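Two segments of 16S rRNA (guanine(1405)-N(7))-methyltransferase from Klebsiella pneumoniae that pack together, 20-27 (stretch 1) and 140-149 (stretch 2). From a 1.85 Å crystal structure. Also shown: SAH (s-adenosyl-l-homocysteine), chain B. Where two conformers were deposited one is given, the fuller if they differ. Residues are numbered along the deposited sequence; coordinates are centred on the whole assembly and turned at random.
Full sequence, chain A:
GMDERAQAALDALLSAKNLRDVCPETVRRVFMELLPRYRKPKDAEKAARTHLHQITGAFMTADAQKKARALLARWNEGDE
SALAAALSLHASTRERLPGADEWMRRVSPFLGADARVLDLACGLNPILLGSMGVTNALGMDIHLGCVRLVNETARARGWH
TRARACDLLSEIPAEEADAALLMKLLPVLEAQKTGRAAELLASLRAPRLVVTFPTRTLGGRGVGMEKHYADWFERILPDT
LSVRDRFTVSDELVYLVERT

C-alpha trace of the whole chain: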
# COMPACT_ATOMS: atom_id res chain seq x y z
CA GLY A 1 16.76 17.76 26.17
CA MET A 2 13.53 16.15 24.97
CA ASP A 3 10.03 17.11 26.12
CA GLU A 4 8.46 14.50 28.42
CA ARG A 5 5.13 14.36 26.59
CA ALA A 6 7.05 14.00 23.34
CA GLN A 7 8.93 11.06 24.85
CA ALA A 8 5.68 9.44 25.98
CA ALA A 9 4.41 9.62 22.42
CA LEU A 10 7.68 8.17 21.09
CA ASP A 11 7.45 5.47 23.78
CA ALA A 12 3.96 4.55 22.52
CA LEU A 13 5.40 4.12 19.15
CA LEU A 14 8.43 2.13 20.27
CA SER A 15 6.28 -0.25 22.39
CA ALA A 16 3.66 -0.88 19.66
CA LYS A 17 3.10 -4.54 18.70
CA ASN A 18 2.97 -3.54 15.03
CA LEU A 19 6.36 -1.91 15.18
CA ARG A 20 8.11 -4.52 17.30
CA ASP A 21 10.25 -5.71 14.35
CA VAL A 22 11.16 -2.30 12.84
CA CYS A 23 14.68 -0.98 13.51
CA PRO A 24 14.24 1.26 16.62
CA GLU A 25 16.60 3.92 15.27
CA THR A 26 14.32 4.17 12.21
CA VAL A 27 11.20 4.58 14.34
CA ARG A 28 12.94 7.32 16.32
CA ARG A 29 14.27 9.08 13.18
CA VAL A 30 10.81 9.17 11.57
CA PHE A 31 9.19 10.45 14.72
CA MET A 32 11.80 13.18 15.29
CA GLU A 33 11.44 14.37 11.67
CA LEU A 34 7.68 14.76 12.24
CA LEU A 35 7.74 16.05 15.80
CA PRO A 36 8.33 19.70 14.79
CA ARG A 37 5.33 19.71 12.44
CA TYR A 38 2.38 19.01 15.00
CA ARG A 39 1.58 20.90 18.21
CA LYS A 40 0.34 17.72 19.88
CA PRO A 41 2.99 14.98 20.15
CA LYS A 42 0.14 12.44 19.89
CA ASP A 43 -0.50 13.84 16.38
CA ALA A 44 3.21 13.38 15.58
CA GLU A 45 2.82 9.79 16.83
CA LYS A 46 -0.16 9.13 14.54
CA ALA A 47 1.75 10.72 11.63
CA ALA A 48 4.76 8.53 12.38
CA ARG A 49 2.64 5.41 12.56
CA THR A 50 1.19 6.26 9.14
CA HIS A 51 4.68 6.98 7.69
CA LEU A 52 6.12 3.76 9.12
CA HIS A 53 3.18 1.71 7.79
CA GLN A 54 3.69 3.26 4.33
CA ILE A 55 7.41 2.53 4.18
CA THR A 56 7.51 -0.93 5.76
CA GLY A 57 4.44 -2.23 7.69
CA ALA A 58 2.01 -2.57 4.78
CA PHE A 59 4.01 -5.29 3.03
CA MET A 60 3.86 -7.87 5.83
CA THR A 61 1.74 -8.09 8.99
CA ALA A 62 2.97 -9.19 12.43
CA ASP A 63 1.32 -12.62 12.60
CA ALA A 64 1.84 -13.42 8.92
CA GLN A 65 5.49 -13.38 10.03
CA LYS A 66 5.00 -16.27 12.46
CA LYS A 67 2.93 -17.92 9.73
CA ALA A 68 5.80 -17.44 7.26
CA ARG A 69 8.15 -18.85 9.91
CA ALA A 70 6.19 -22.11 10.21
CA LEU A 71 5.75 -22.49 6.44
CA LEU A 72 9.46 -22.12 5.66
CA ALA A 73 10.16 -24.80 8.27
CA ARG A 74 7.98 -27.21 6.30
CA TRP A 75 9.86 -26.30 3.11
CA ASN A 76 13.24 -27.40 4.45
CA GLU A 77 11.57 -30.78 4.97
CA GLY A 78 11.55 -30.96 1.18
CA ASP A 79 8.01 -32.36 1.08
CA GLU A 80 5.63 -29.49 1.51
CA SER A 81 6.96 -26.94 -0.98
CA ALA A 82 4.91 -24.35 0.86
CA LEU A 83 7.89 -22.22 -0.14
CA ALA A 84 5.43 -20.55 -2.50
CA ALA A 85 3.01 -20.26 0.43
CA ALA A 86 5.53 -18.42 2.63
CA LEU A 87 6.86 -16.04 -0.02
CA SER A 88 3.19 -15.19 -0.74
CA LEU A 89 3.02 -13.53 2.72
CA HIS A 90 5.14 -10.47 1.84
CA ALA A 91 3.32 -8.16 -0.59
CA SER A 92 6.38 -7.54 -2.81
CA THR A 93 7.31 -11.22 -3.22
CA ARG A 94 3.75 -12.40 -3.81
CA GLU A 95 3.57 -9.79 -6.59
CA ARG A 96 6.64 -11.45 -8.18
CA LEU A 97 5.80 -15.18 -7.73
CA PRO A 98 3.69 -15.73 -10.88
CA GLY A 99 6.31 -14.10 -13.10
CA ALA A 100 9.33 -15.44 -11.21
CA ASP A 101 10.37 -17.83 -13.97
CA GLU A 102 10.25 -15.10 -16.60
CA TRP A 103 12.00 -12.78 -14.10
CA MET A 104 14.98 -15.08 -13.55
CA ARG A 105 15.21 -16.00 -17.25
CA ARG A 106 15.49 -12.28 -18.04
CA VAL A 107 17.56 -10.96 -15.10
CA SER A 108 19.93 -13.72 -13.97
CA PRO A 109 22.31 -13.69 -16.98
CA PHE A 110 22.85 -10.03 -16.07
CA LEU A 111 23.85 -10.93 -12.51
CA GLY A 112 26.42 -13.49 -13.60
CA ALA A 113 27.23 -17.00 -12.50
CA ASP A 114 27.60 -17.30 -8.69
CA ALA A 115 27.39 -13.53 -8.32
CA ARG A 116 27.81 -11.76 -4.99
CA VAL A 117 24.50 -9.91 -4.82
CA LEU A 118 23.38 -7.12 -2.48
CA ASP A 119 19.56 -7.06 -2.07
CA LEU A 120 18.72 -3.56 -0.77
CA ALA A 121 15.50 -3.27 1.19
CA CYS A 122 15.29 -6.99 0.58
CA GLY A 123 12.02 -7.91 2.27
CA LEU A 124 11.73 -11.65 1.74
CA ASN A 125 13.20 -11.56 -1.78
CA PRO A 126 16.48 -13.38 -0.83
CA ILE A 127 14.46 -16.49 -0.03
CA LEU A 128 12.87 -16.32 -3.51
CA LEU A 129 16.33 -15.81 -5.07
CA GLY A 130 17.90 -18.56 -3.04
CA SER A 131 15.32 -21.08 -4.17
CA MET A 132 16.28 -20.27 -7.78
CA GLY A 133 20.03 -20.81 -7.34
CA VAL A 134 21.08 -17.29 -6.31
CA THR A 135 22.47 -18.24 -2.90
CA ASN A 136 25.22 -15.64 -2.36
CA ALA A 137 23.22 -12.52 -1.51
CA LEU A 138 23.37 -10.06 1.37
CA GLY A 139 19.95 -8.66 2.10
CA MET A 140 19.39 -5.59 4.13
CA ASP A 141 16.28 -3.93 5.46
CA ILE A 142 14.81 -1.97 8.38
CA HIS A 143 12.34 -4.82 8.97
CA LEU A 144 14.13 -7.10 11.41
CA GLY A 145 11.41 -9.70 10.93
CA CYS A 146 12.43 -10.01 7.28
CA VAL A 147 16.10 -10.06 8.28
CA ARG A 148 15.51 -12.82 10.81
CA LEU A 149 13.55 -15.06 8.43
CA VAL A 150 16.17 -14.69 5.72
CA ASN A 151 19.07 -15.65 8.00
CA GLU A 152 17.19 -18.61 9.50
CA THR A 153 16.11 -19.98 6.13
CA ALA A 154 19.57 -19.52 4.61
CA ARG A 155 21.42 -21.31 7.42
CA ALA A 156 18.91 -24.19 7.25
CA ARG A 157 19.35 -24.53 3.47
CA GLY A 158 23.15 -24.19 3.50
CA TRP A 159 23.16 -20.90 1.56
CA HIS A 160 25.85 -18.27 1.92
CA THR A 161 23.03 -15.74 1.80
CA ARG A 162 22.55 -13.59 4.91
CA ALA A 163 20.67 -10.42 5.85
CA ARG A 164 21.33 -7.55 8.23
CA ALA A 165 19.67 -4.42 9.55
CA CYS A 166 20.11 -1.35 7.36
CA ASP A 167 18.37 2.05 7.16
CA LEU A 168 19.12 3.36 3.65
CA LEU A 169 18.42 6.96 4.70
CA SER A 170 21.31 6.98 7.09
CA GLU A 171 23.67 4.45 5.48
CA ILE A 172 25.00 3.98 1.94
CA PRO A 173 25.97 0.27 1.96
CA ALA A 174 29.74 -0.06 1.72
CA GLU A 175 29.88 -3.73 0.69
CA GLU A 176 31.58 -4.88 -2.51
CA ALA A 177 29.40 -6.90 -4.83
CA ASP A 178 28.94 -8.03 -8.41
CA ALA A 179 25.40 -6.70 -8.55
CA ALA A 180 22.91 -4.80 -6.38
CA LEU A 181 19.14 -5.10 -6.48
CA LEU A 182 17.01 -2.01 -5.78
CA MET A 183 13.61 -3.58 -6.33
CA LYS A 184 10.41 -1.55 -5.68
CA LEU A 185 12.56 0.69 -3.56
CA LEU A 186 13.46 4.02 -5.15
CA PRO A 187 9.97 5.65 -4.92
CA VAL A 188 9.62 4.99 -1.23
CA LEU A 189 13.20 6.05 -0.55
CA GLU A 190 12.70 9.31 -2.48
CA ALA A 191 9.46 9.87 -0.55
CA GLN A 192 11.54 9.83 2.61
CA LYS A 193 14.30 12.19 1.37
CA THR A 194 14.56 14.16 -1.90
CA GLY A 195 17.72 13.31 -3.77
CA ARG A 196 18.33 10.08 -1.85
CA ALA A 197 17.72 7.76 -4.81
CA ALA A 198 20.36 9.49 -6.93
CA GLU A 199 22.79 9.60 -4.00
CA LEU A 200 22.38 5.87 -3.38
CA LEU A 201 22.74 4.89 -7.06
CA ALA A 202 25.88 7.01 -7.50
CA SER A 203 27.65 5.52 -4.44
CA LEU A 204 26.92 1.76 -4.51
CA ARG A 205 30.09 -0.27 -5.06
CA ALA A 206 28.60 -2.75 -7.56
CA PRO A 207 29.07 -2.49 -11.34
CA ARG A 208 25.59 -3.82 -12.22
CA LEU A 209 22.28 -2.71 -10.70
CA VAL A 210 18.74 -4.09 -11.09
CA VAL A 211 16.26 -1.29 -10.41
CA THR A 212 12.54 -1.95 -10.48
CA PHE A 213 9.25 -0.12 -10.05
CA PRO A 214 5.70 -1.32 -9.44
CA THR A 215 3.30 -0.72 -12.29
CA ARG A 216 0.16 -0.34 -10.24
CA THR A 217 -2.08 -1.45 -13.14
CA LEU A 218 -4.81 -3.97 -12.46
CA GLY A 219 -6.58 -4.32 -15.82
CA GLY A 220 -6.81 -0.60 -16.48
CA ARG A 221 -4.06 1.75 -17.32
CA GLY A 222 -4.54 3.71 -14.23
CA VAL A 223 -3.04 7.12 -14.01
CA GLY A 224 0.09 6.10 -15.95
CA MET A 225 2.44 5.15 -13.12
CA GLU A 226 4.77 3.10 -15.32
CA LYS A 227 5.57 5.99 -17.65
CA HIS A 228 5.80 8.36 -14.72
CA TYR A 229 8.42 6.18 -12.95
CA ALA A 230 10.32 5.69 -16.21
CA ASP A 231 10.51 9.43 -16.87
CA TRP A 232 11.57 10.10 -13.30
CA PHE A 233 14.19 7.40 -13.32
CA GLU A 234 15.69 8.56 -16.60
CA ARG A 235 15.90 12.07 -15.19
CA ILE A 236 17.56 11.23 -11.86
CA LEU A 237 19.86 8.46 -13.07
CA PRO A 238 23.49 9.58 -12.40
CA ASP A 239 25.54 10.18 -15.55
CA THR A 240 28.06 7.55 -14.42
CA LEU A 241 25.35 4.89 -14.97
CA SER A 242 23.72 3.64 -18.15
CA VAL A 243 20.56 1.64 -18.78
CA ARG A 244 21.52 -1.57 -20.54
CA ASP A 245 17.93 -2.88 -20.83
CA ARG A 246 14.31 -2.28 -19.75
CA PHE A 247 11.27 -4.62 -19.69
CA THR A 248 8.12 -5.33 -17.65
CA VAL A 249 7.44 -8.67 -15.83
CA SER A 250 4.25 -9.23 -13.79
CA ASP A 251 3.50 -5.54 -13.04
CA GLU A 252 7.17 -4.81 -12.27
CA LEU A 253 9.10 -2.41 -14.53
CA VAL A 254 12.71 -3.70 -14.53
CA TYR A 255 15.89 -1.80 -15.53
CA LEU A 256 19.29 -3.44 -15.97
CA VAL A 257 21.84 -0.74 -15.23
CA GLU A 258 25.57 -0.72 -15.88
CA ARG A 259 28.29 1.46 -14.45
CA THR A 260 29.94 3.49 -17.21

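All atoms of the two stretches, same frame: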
# COMPACT_ATOMS: atom_id res chain seq x y z
N ARG A 20 7.13 -3.85 16.46
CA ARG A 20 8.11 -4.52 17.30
C ARG A 20 9.32 -5.02 16.52
O ARG A 20 10.37 -5.25 17.12
CB ARG A 20 7.47 -5.70 18.04
CG ARG A 20 6.99 -6.79 17.09
CD ARG A 20 6.17 -7.84 17.77
NE ARG A 20 7.02 -8.88 18.32
CZ ARG A 20 6.57 -10.05 18.76
NH1 ARG A 20 5.27 -10.33 18.72
NH2 ARG A 20 7.44 -10.95 19.25
N ASP A 21 9.19 -5.18 15.20
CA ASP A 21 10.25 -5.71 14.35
C ASP A 21 10.85 -4.66 13.41
O ASP A 21 11.69 -5.00 12.57
CB ASP A 21 9.70 -6.92 13.55
CG ASP A 21 9.51 -8.19 14.44
OD1 ASP A 21 10.37 -8.45 15.30
OD2 ASP A 21 8.50 -8.92 14.27
N VAL A 22 10.48 -3.38 13.55
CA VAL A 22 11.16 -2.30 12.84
C VAL A 22 12.38 -1.84 13.63
O VAL A 22 12.35 -1.76 14.86
CB VAL A 22 10.20 -1.13 12.60
CG1 VAL A 22 10.95 0.00 11.86
CG2 VAL A 22 8.97 -1.60 11.77
N CYS A 23 13.48 -1.56 12.92
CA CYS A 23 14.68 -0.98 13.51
C CYS A 23 14.32 0.19 14.42
O CYS A 23 13.74 1.17 13.95
CB CYS A 23 15.61 -0.51 12.41
SG CYS A 23 16.58 -1.83 11.77
N PRO A 24 14.64 0.14 15.74
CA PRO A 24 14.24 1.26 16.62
C PRO A 24 14.79 2.61 16.20
O PRO A 24 14.10 3.63 16.36
CB PRO A 24 14.80 0.88 18.01
CG PRO A 24 14.99 -0.63 17.98
CD PRO A 24 15.22 -1.00 16.47
N GLU A 25 16.05 2.65 15.73
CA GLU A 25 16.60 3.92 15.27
C GLU A 25 15.78 4.50 14.12
O GLU A 25 15.68 5.73 14.01
CB GLU A 25 18.08 3.77 14.84
CG GLU A 25 18.83 5.12 14.79
CD GLU A 25 18.56 6.06 16.02
OE1 GLU A 25 18.77 5.63 17.21
OE2 GLU A 25 18.09 7.24 15.77
N THR A 26 15.19 3.66 13.27
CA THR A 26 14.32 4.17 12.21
C THR A 26 13.02 4.75 12.75
O THR A 26 12.59 5.85 12.33
CB THR A 26 14.05 3.03 11.23
OG1 THR A 26 15.33 2.65 10.69
CG2 THR A 26 13.09 3.45 10.12
N VAL A 27 12.40 4.05 13.70
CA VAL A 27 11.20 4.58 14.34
C VAL A 27 11.51 5.96 14.92
O VAL A 27 10.78 6.93 14.70
CB VAL A 27 10.72 3.63 15.47
CG1 VAL A 27 9.48 4.25 16.20
CG2 VAL A 27 10.38 2.25 14.88
N MET A 140 19.38 -6.52 3.01
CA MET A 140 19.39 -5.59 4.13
C MET A 140 18.07 -4.86 4.16
O MET A 140 17.47 -4.60 3.11
CB MET A 140 20.57 -4.63 4.07
CG MET A 140 20.76 -3.85 2.83
SD MET A 140 22.58 -3.41 2.68
CE MET A 140 23.34 -4.97 2.26
N ASP A 141 17.61 -4.52 5.36
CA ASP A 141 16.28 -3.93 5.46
C ASP A 141 16.15 -3.32 6.86
O ASP A 141 16.94 -3.61 7.77
CB ASP A 141 15.22 -5.01 5.20
CG ASP A 141 13.89 -4.43 4.70
OD1 ASP A 141 13.32 -3.58 5.38
OD2 ASP A 141 13.47 -4.79 3.58
N ILE A 142 15.12 -2.48 7.04
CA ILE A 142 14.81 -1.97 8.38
C ILE A 142 13.88 -2.89 9.13
O ILE A 142 13.65 -2.70 10.34
CB ILE A 142 14.13 -0.61 8.30
CG1 ILE A 142 12.99 -0.65 7.30
CG2 ILE A 142 15.13 0.46 8.02
CD1 ILE A 142 12.14 0.67 7.49
N HIS A 143 13.27 -3.84 8.42
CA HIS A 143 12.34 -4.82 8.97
C HIS A 143 13.13 -6.00 9.49
O HIS A 143 13.56 -6.88 8.73
CB HIS A 143 11.35 -5.26 7.89
CG HIS A 143 10.11 -5.87 8.47
ND1 HIS A 143 10.17 -6.84 9.44
CD2 HIS A 143 8.80 -5.62 8.25
CE1 HIS A 143 8.94 -7.17 9.81
NE2 HIS A 143 8.09 -6.45 9.09
N LEU A 144 13.36 -6.02 10.80
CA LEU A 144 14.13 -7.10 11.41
C LEU A 144 13.39 -8.43 11.37
O LEU A 144 14.01 -9.48 11.55
CB LEU A 144 14.45 -6.73 12.86
CG LEU A 144 15.05 -5.33 13.03
CD1 LEU A 144 15.36 -5.13 14.47
CD2 LEU A 144 16.32 -5.23 12.21
N GLY A 145 12.08 -8.42 11.14
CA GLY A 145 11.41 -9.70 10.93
C GLY A 145 11.84 -10.34 9.62
O GLY A 145 12.15 -11.53 9.56
N CYS A 146 11.88 -9.54 8.55
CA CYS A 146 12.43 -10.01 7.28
C CYS A 146 13.86 -10.51 7.45
O CYS A 146 14.21 -11.62 7.02
CB CYS A 146 12.38 -8.88 6.28
SG CYS A 146 10.67 -8.63 5.73
N VAL A 147 14.70 -9.69 8.08
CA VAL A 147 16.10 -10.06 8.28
C VAL A 147 16.18 -11.40 8.97
O VAL A 147 16.96 -12.29 8.58
CB VAL A 147 16.82 -8.96 9.08
CG1 VAL A 147 18.20 -9.45 9.53
CG2 VAL A 147 16.95 -7.74 8.24
N ARG A 148 15.39 -11.59 10.03
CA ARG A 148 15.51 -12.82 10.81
C ARG A 148 15.13 -14.04 9.99
O ARG A 148 15.78 -15.08 10.07
CB ARG A 148 14.63 -12.75 12.05
CG ARG A 148 15.29 -12.06 13.21
CD ARG A 148 14.27 -11.36 14.10
NE ARG A 148 14.94 -10.39 14.96
CZ ARG A 148 14.34 -9.33 15.48
NH1 ARG A 148 13.06 -9.09 15.19
NH2 ARG A 148 15.03 -8.50 16.27
N LEU A 149 14.02 -13.93 9.24
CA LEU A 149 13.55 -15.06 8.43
C LEU A 149 14.56 -15.44 7.36
O LEU A 149 14.80 -16.63 7.10
CB LEU A 149 12.22 -14.70 7.77
CG LEU A 149 11.00 -14.71 8.69
CD1 LEU A 149 9.75 -14.30 7.91
CD2 LEU A 149 10.84 -16.06 9.34
N SAH B . 12.92 -5.32 -2.60
CA SAH B . 11.90 -6.22 -2.01
CB SAH B . 10.98 -5.45 -1.08
CG SAH B . 10.29 -4.18 -1.65
SD SAH B . 9.00 -3.54 -0.48
C SAH B . 11.06 -6.90 -3.11
O SAH B . 10.99 -6.32 -4.21
OXT SAH B . 10.45 -7.97 -2.90
C5' SAH B . 9.94 -2.11 0.20
C4' SAH B . 10.95 -2.50 1.32
O4' SAH B . 11.78 -1.36 1.64
C3' SAH B . 10.37 -3.03 2.66
O3' SAH B . 10.92 -4.32 2.97
C2' SAH B . 10.83 -2.01 3.71
O2' SAH B . 11.16 -2.70 4.93
C1' SAH B . 12.09 -1.46 3.04
N9 SAH B . 12.43 -0.10 3.42
C8 SAH B . 11.61 1.00 3.38
N7 SAH B . 12.37 2.09 3.71
C5 SAH B . 13.63 1.65 4.01
C6 SAH B . 14.78 2.28 4.44
N6 SAH B . 14.83 3.56 4.72
N1 SAH B . 15.93 1.52 4.56
C2 SAH B . 15.92 0.18 4.36
N3 SAH B . 14.79 -0.47 3.94
C4 SAH B . 13.68 0.30 3.78

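The two stretches meet through a single beta bridge, Val22 with His143, made just where each stretch is about to enter a helix. Cys23 and His143 are the N-cap residues of those helices. Two backbone hydrogen bonds hold the bridge. Leu144 N donates to Asp21 O at 2.6 Å, and Cys23 N donates to Ile142 O at 2.8 Å. Both bonds flank Val22, whose CA-to-CB bond points away from the other stretch. Val22 CA still lies 3.6 Å from Ile142 O, in a CA-H...O contact.

Side chains extend the contact beyond the bridge. A salt bridge joins Asp21 OD1 to Arg148 NH1 at 2.8 Å, and the carboxylate oxygen sits near the guanidinium plane. Arg148 lies one helical turn after Leu144, and its side chain reaches Asp21. Cys23 SG packs against Leu144 CD2 at 3.4 Å. Thr26, in the first turn of its helix, places Thr26 OG1 3.5 Å from Ile142 CG2.

Asp141 and His143 brace the loop from within. Asp141 OD1 accepts from His143 N at 3.1 Å. His143 ND1 accepts a weak capping bond from Gly145 N at 3.0 Å. Asp141 also binds the ligand: SAH O2' donates to Asp141 OD1 at a very short 2.4 Å, and SAH O3' to Asp141 OD2 at 2.7 Å.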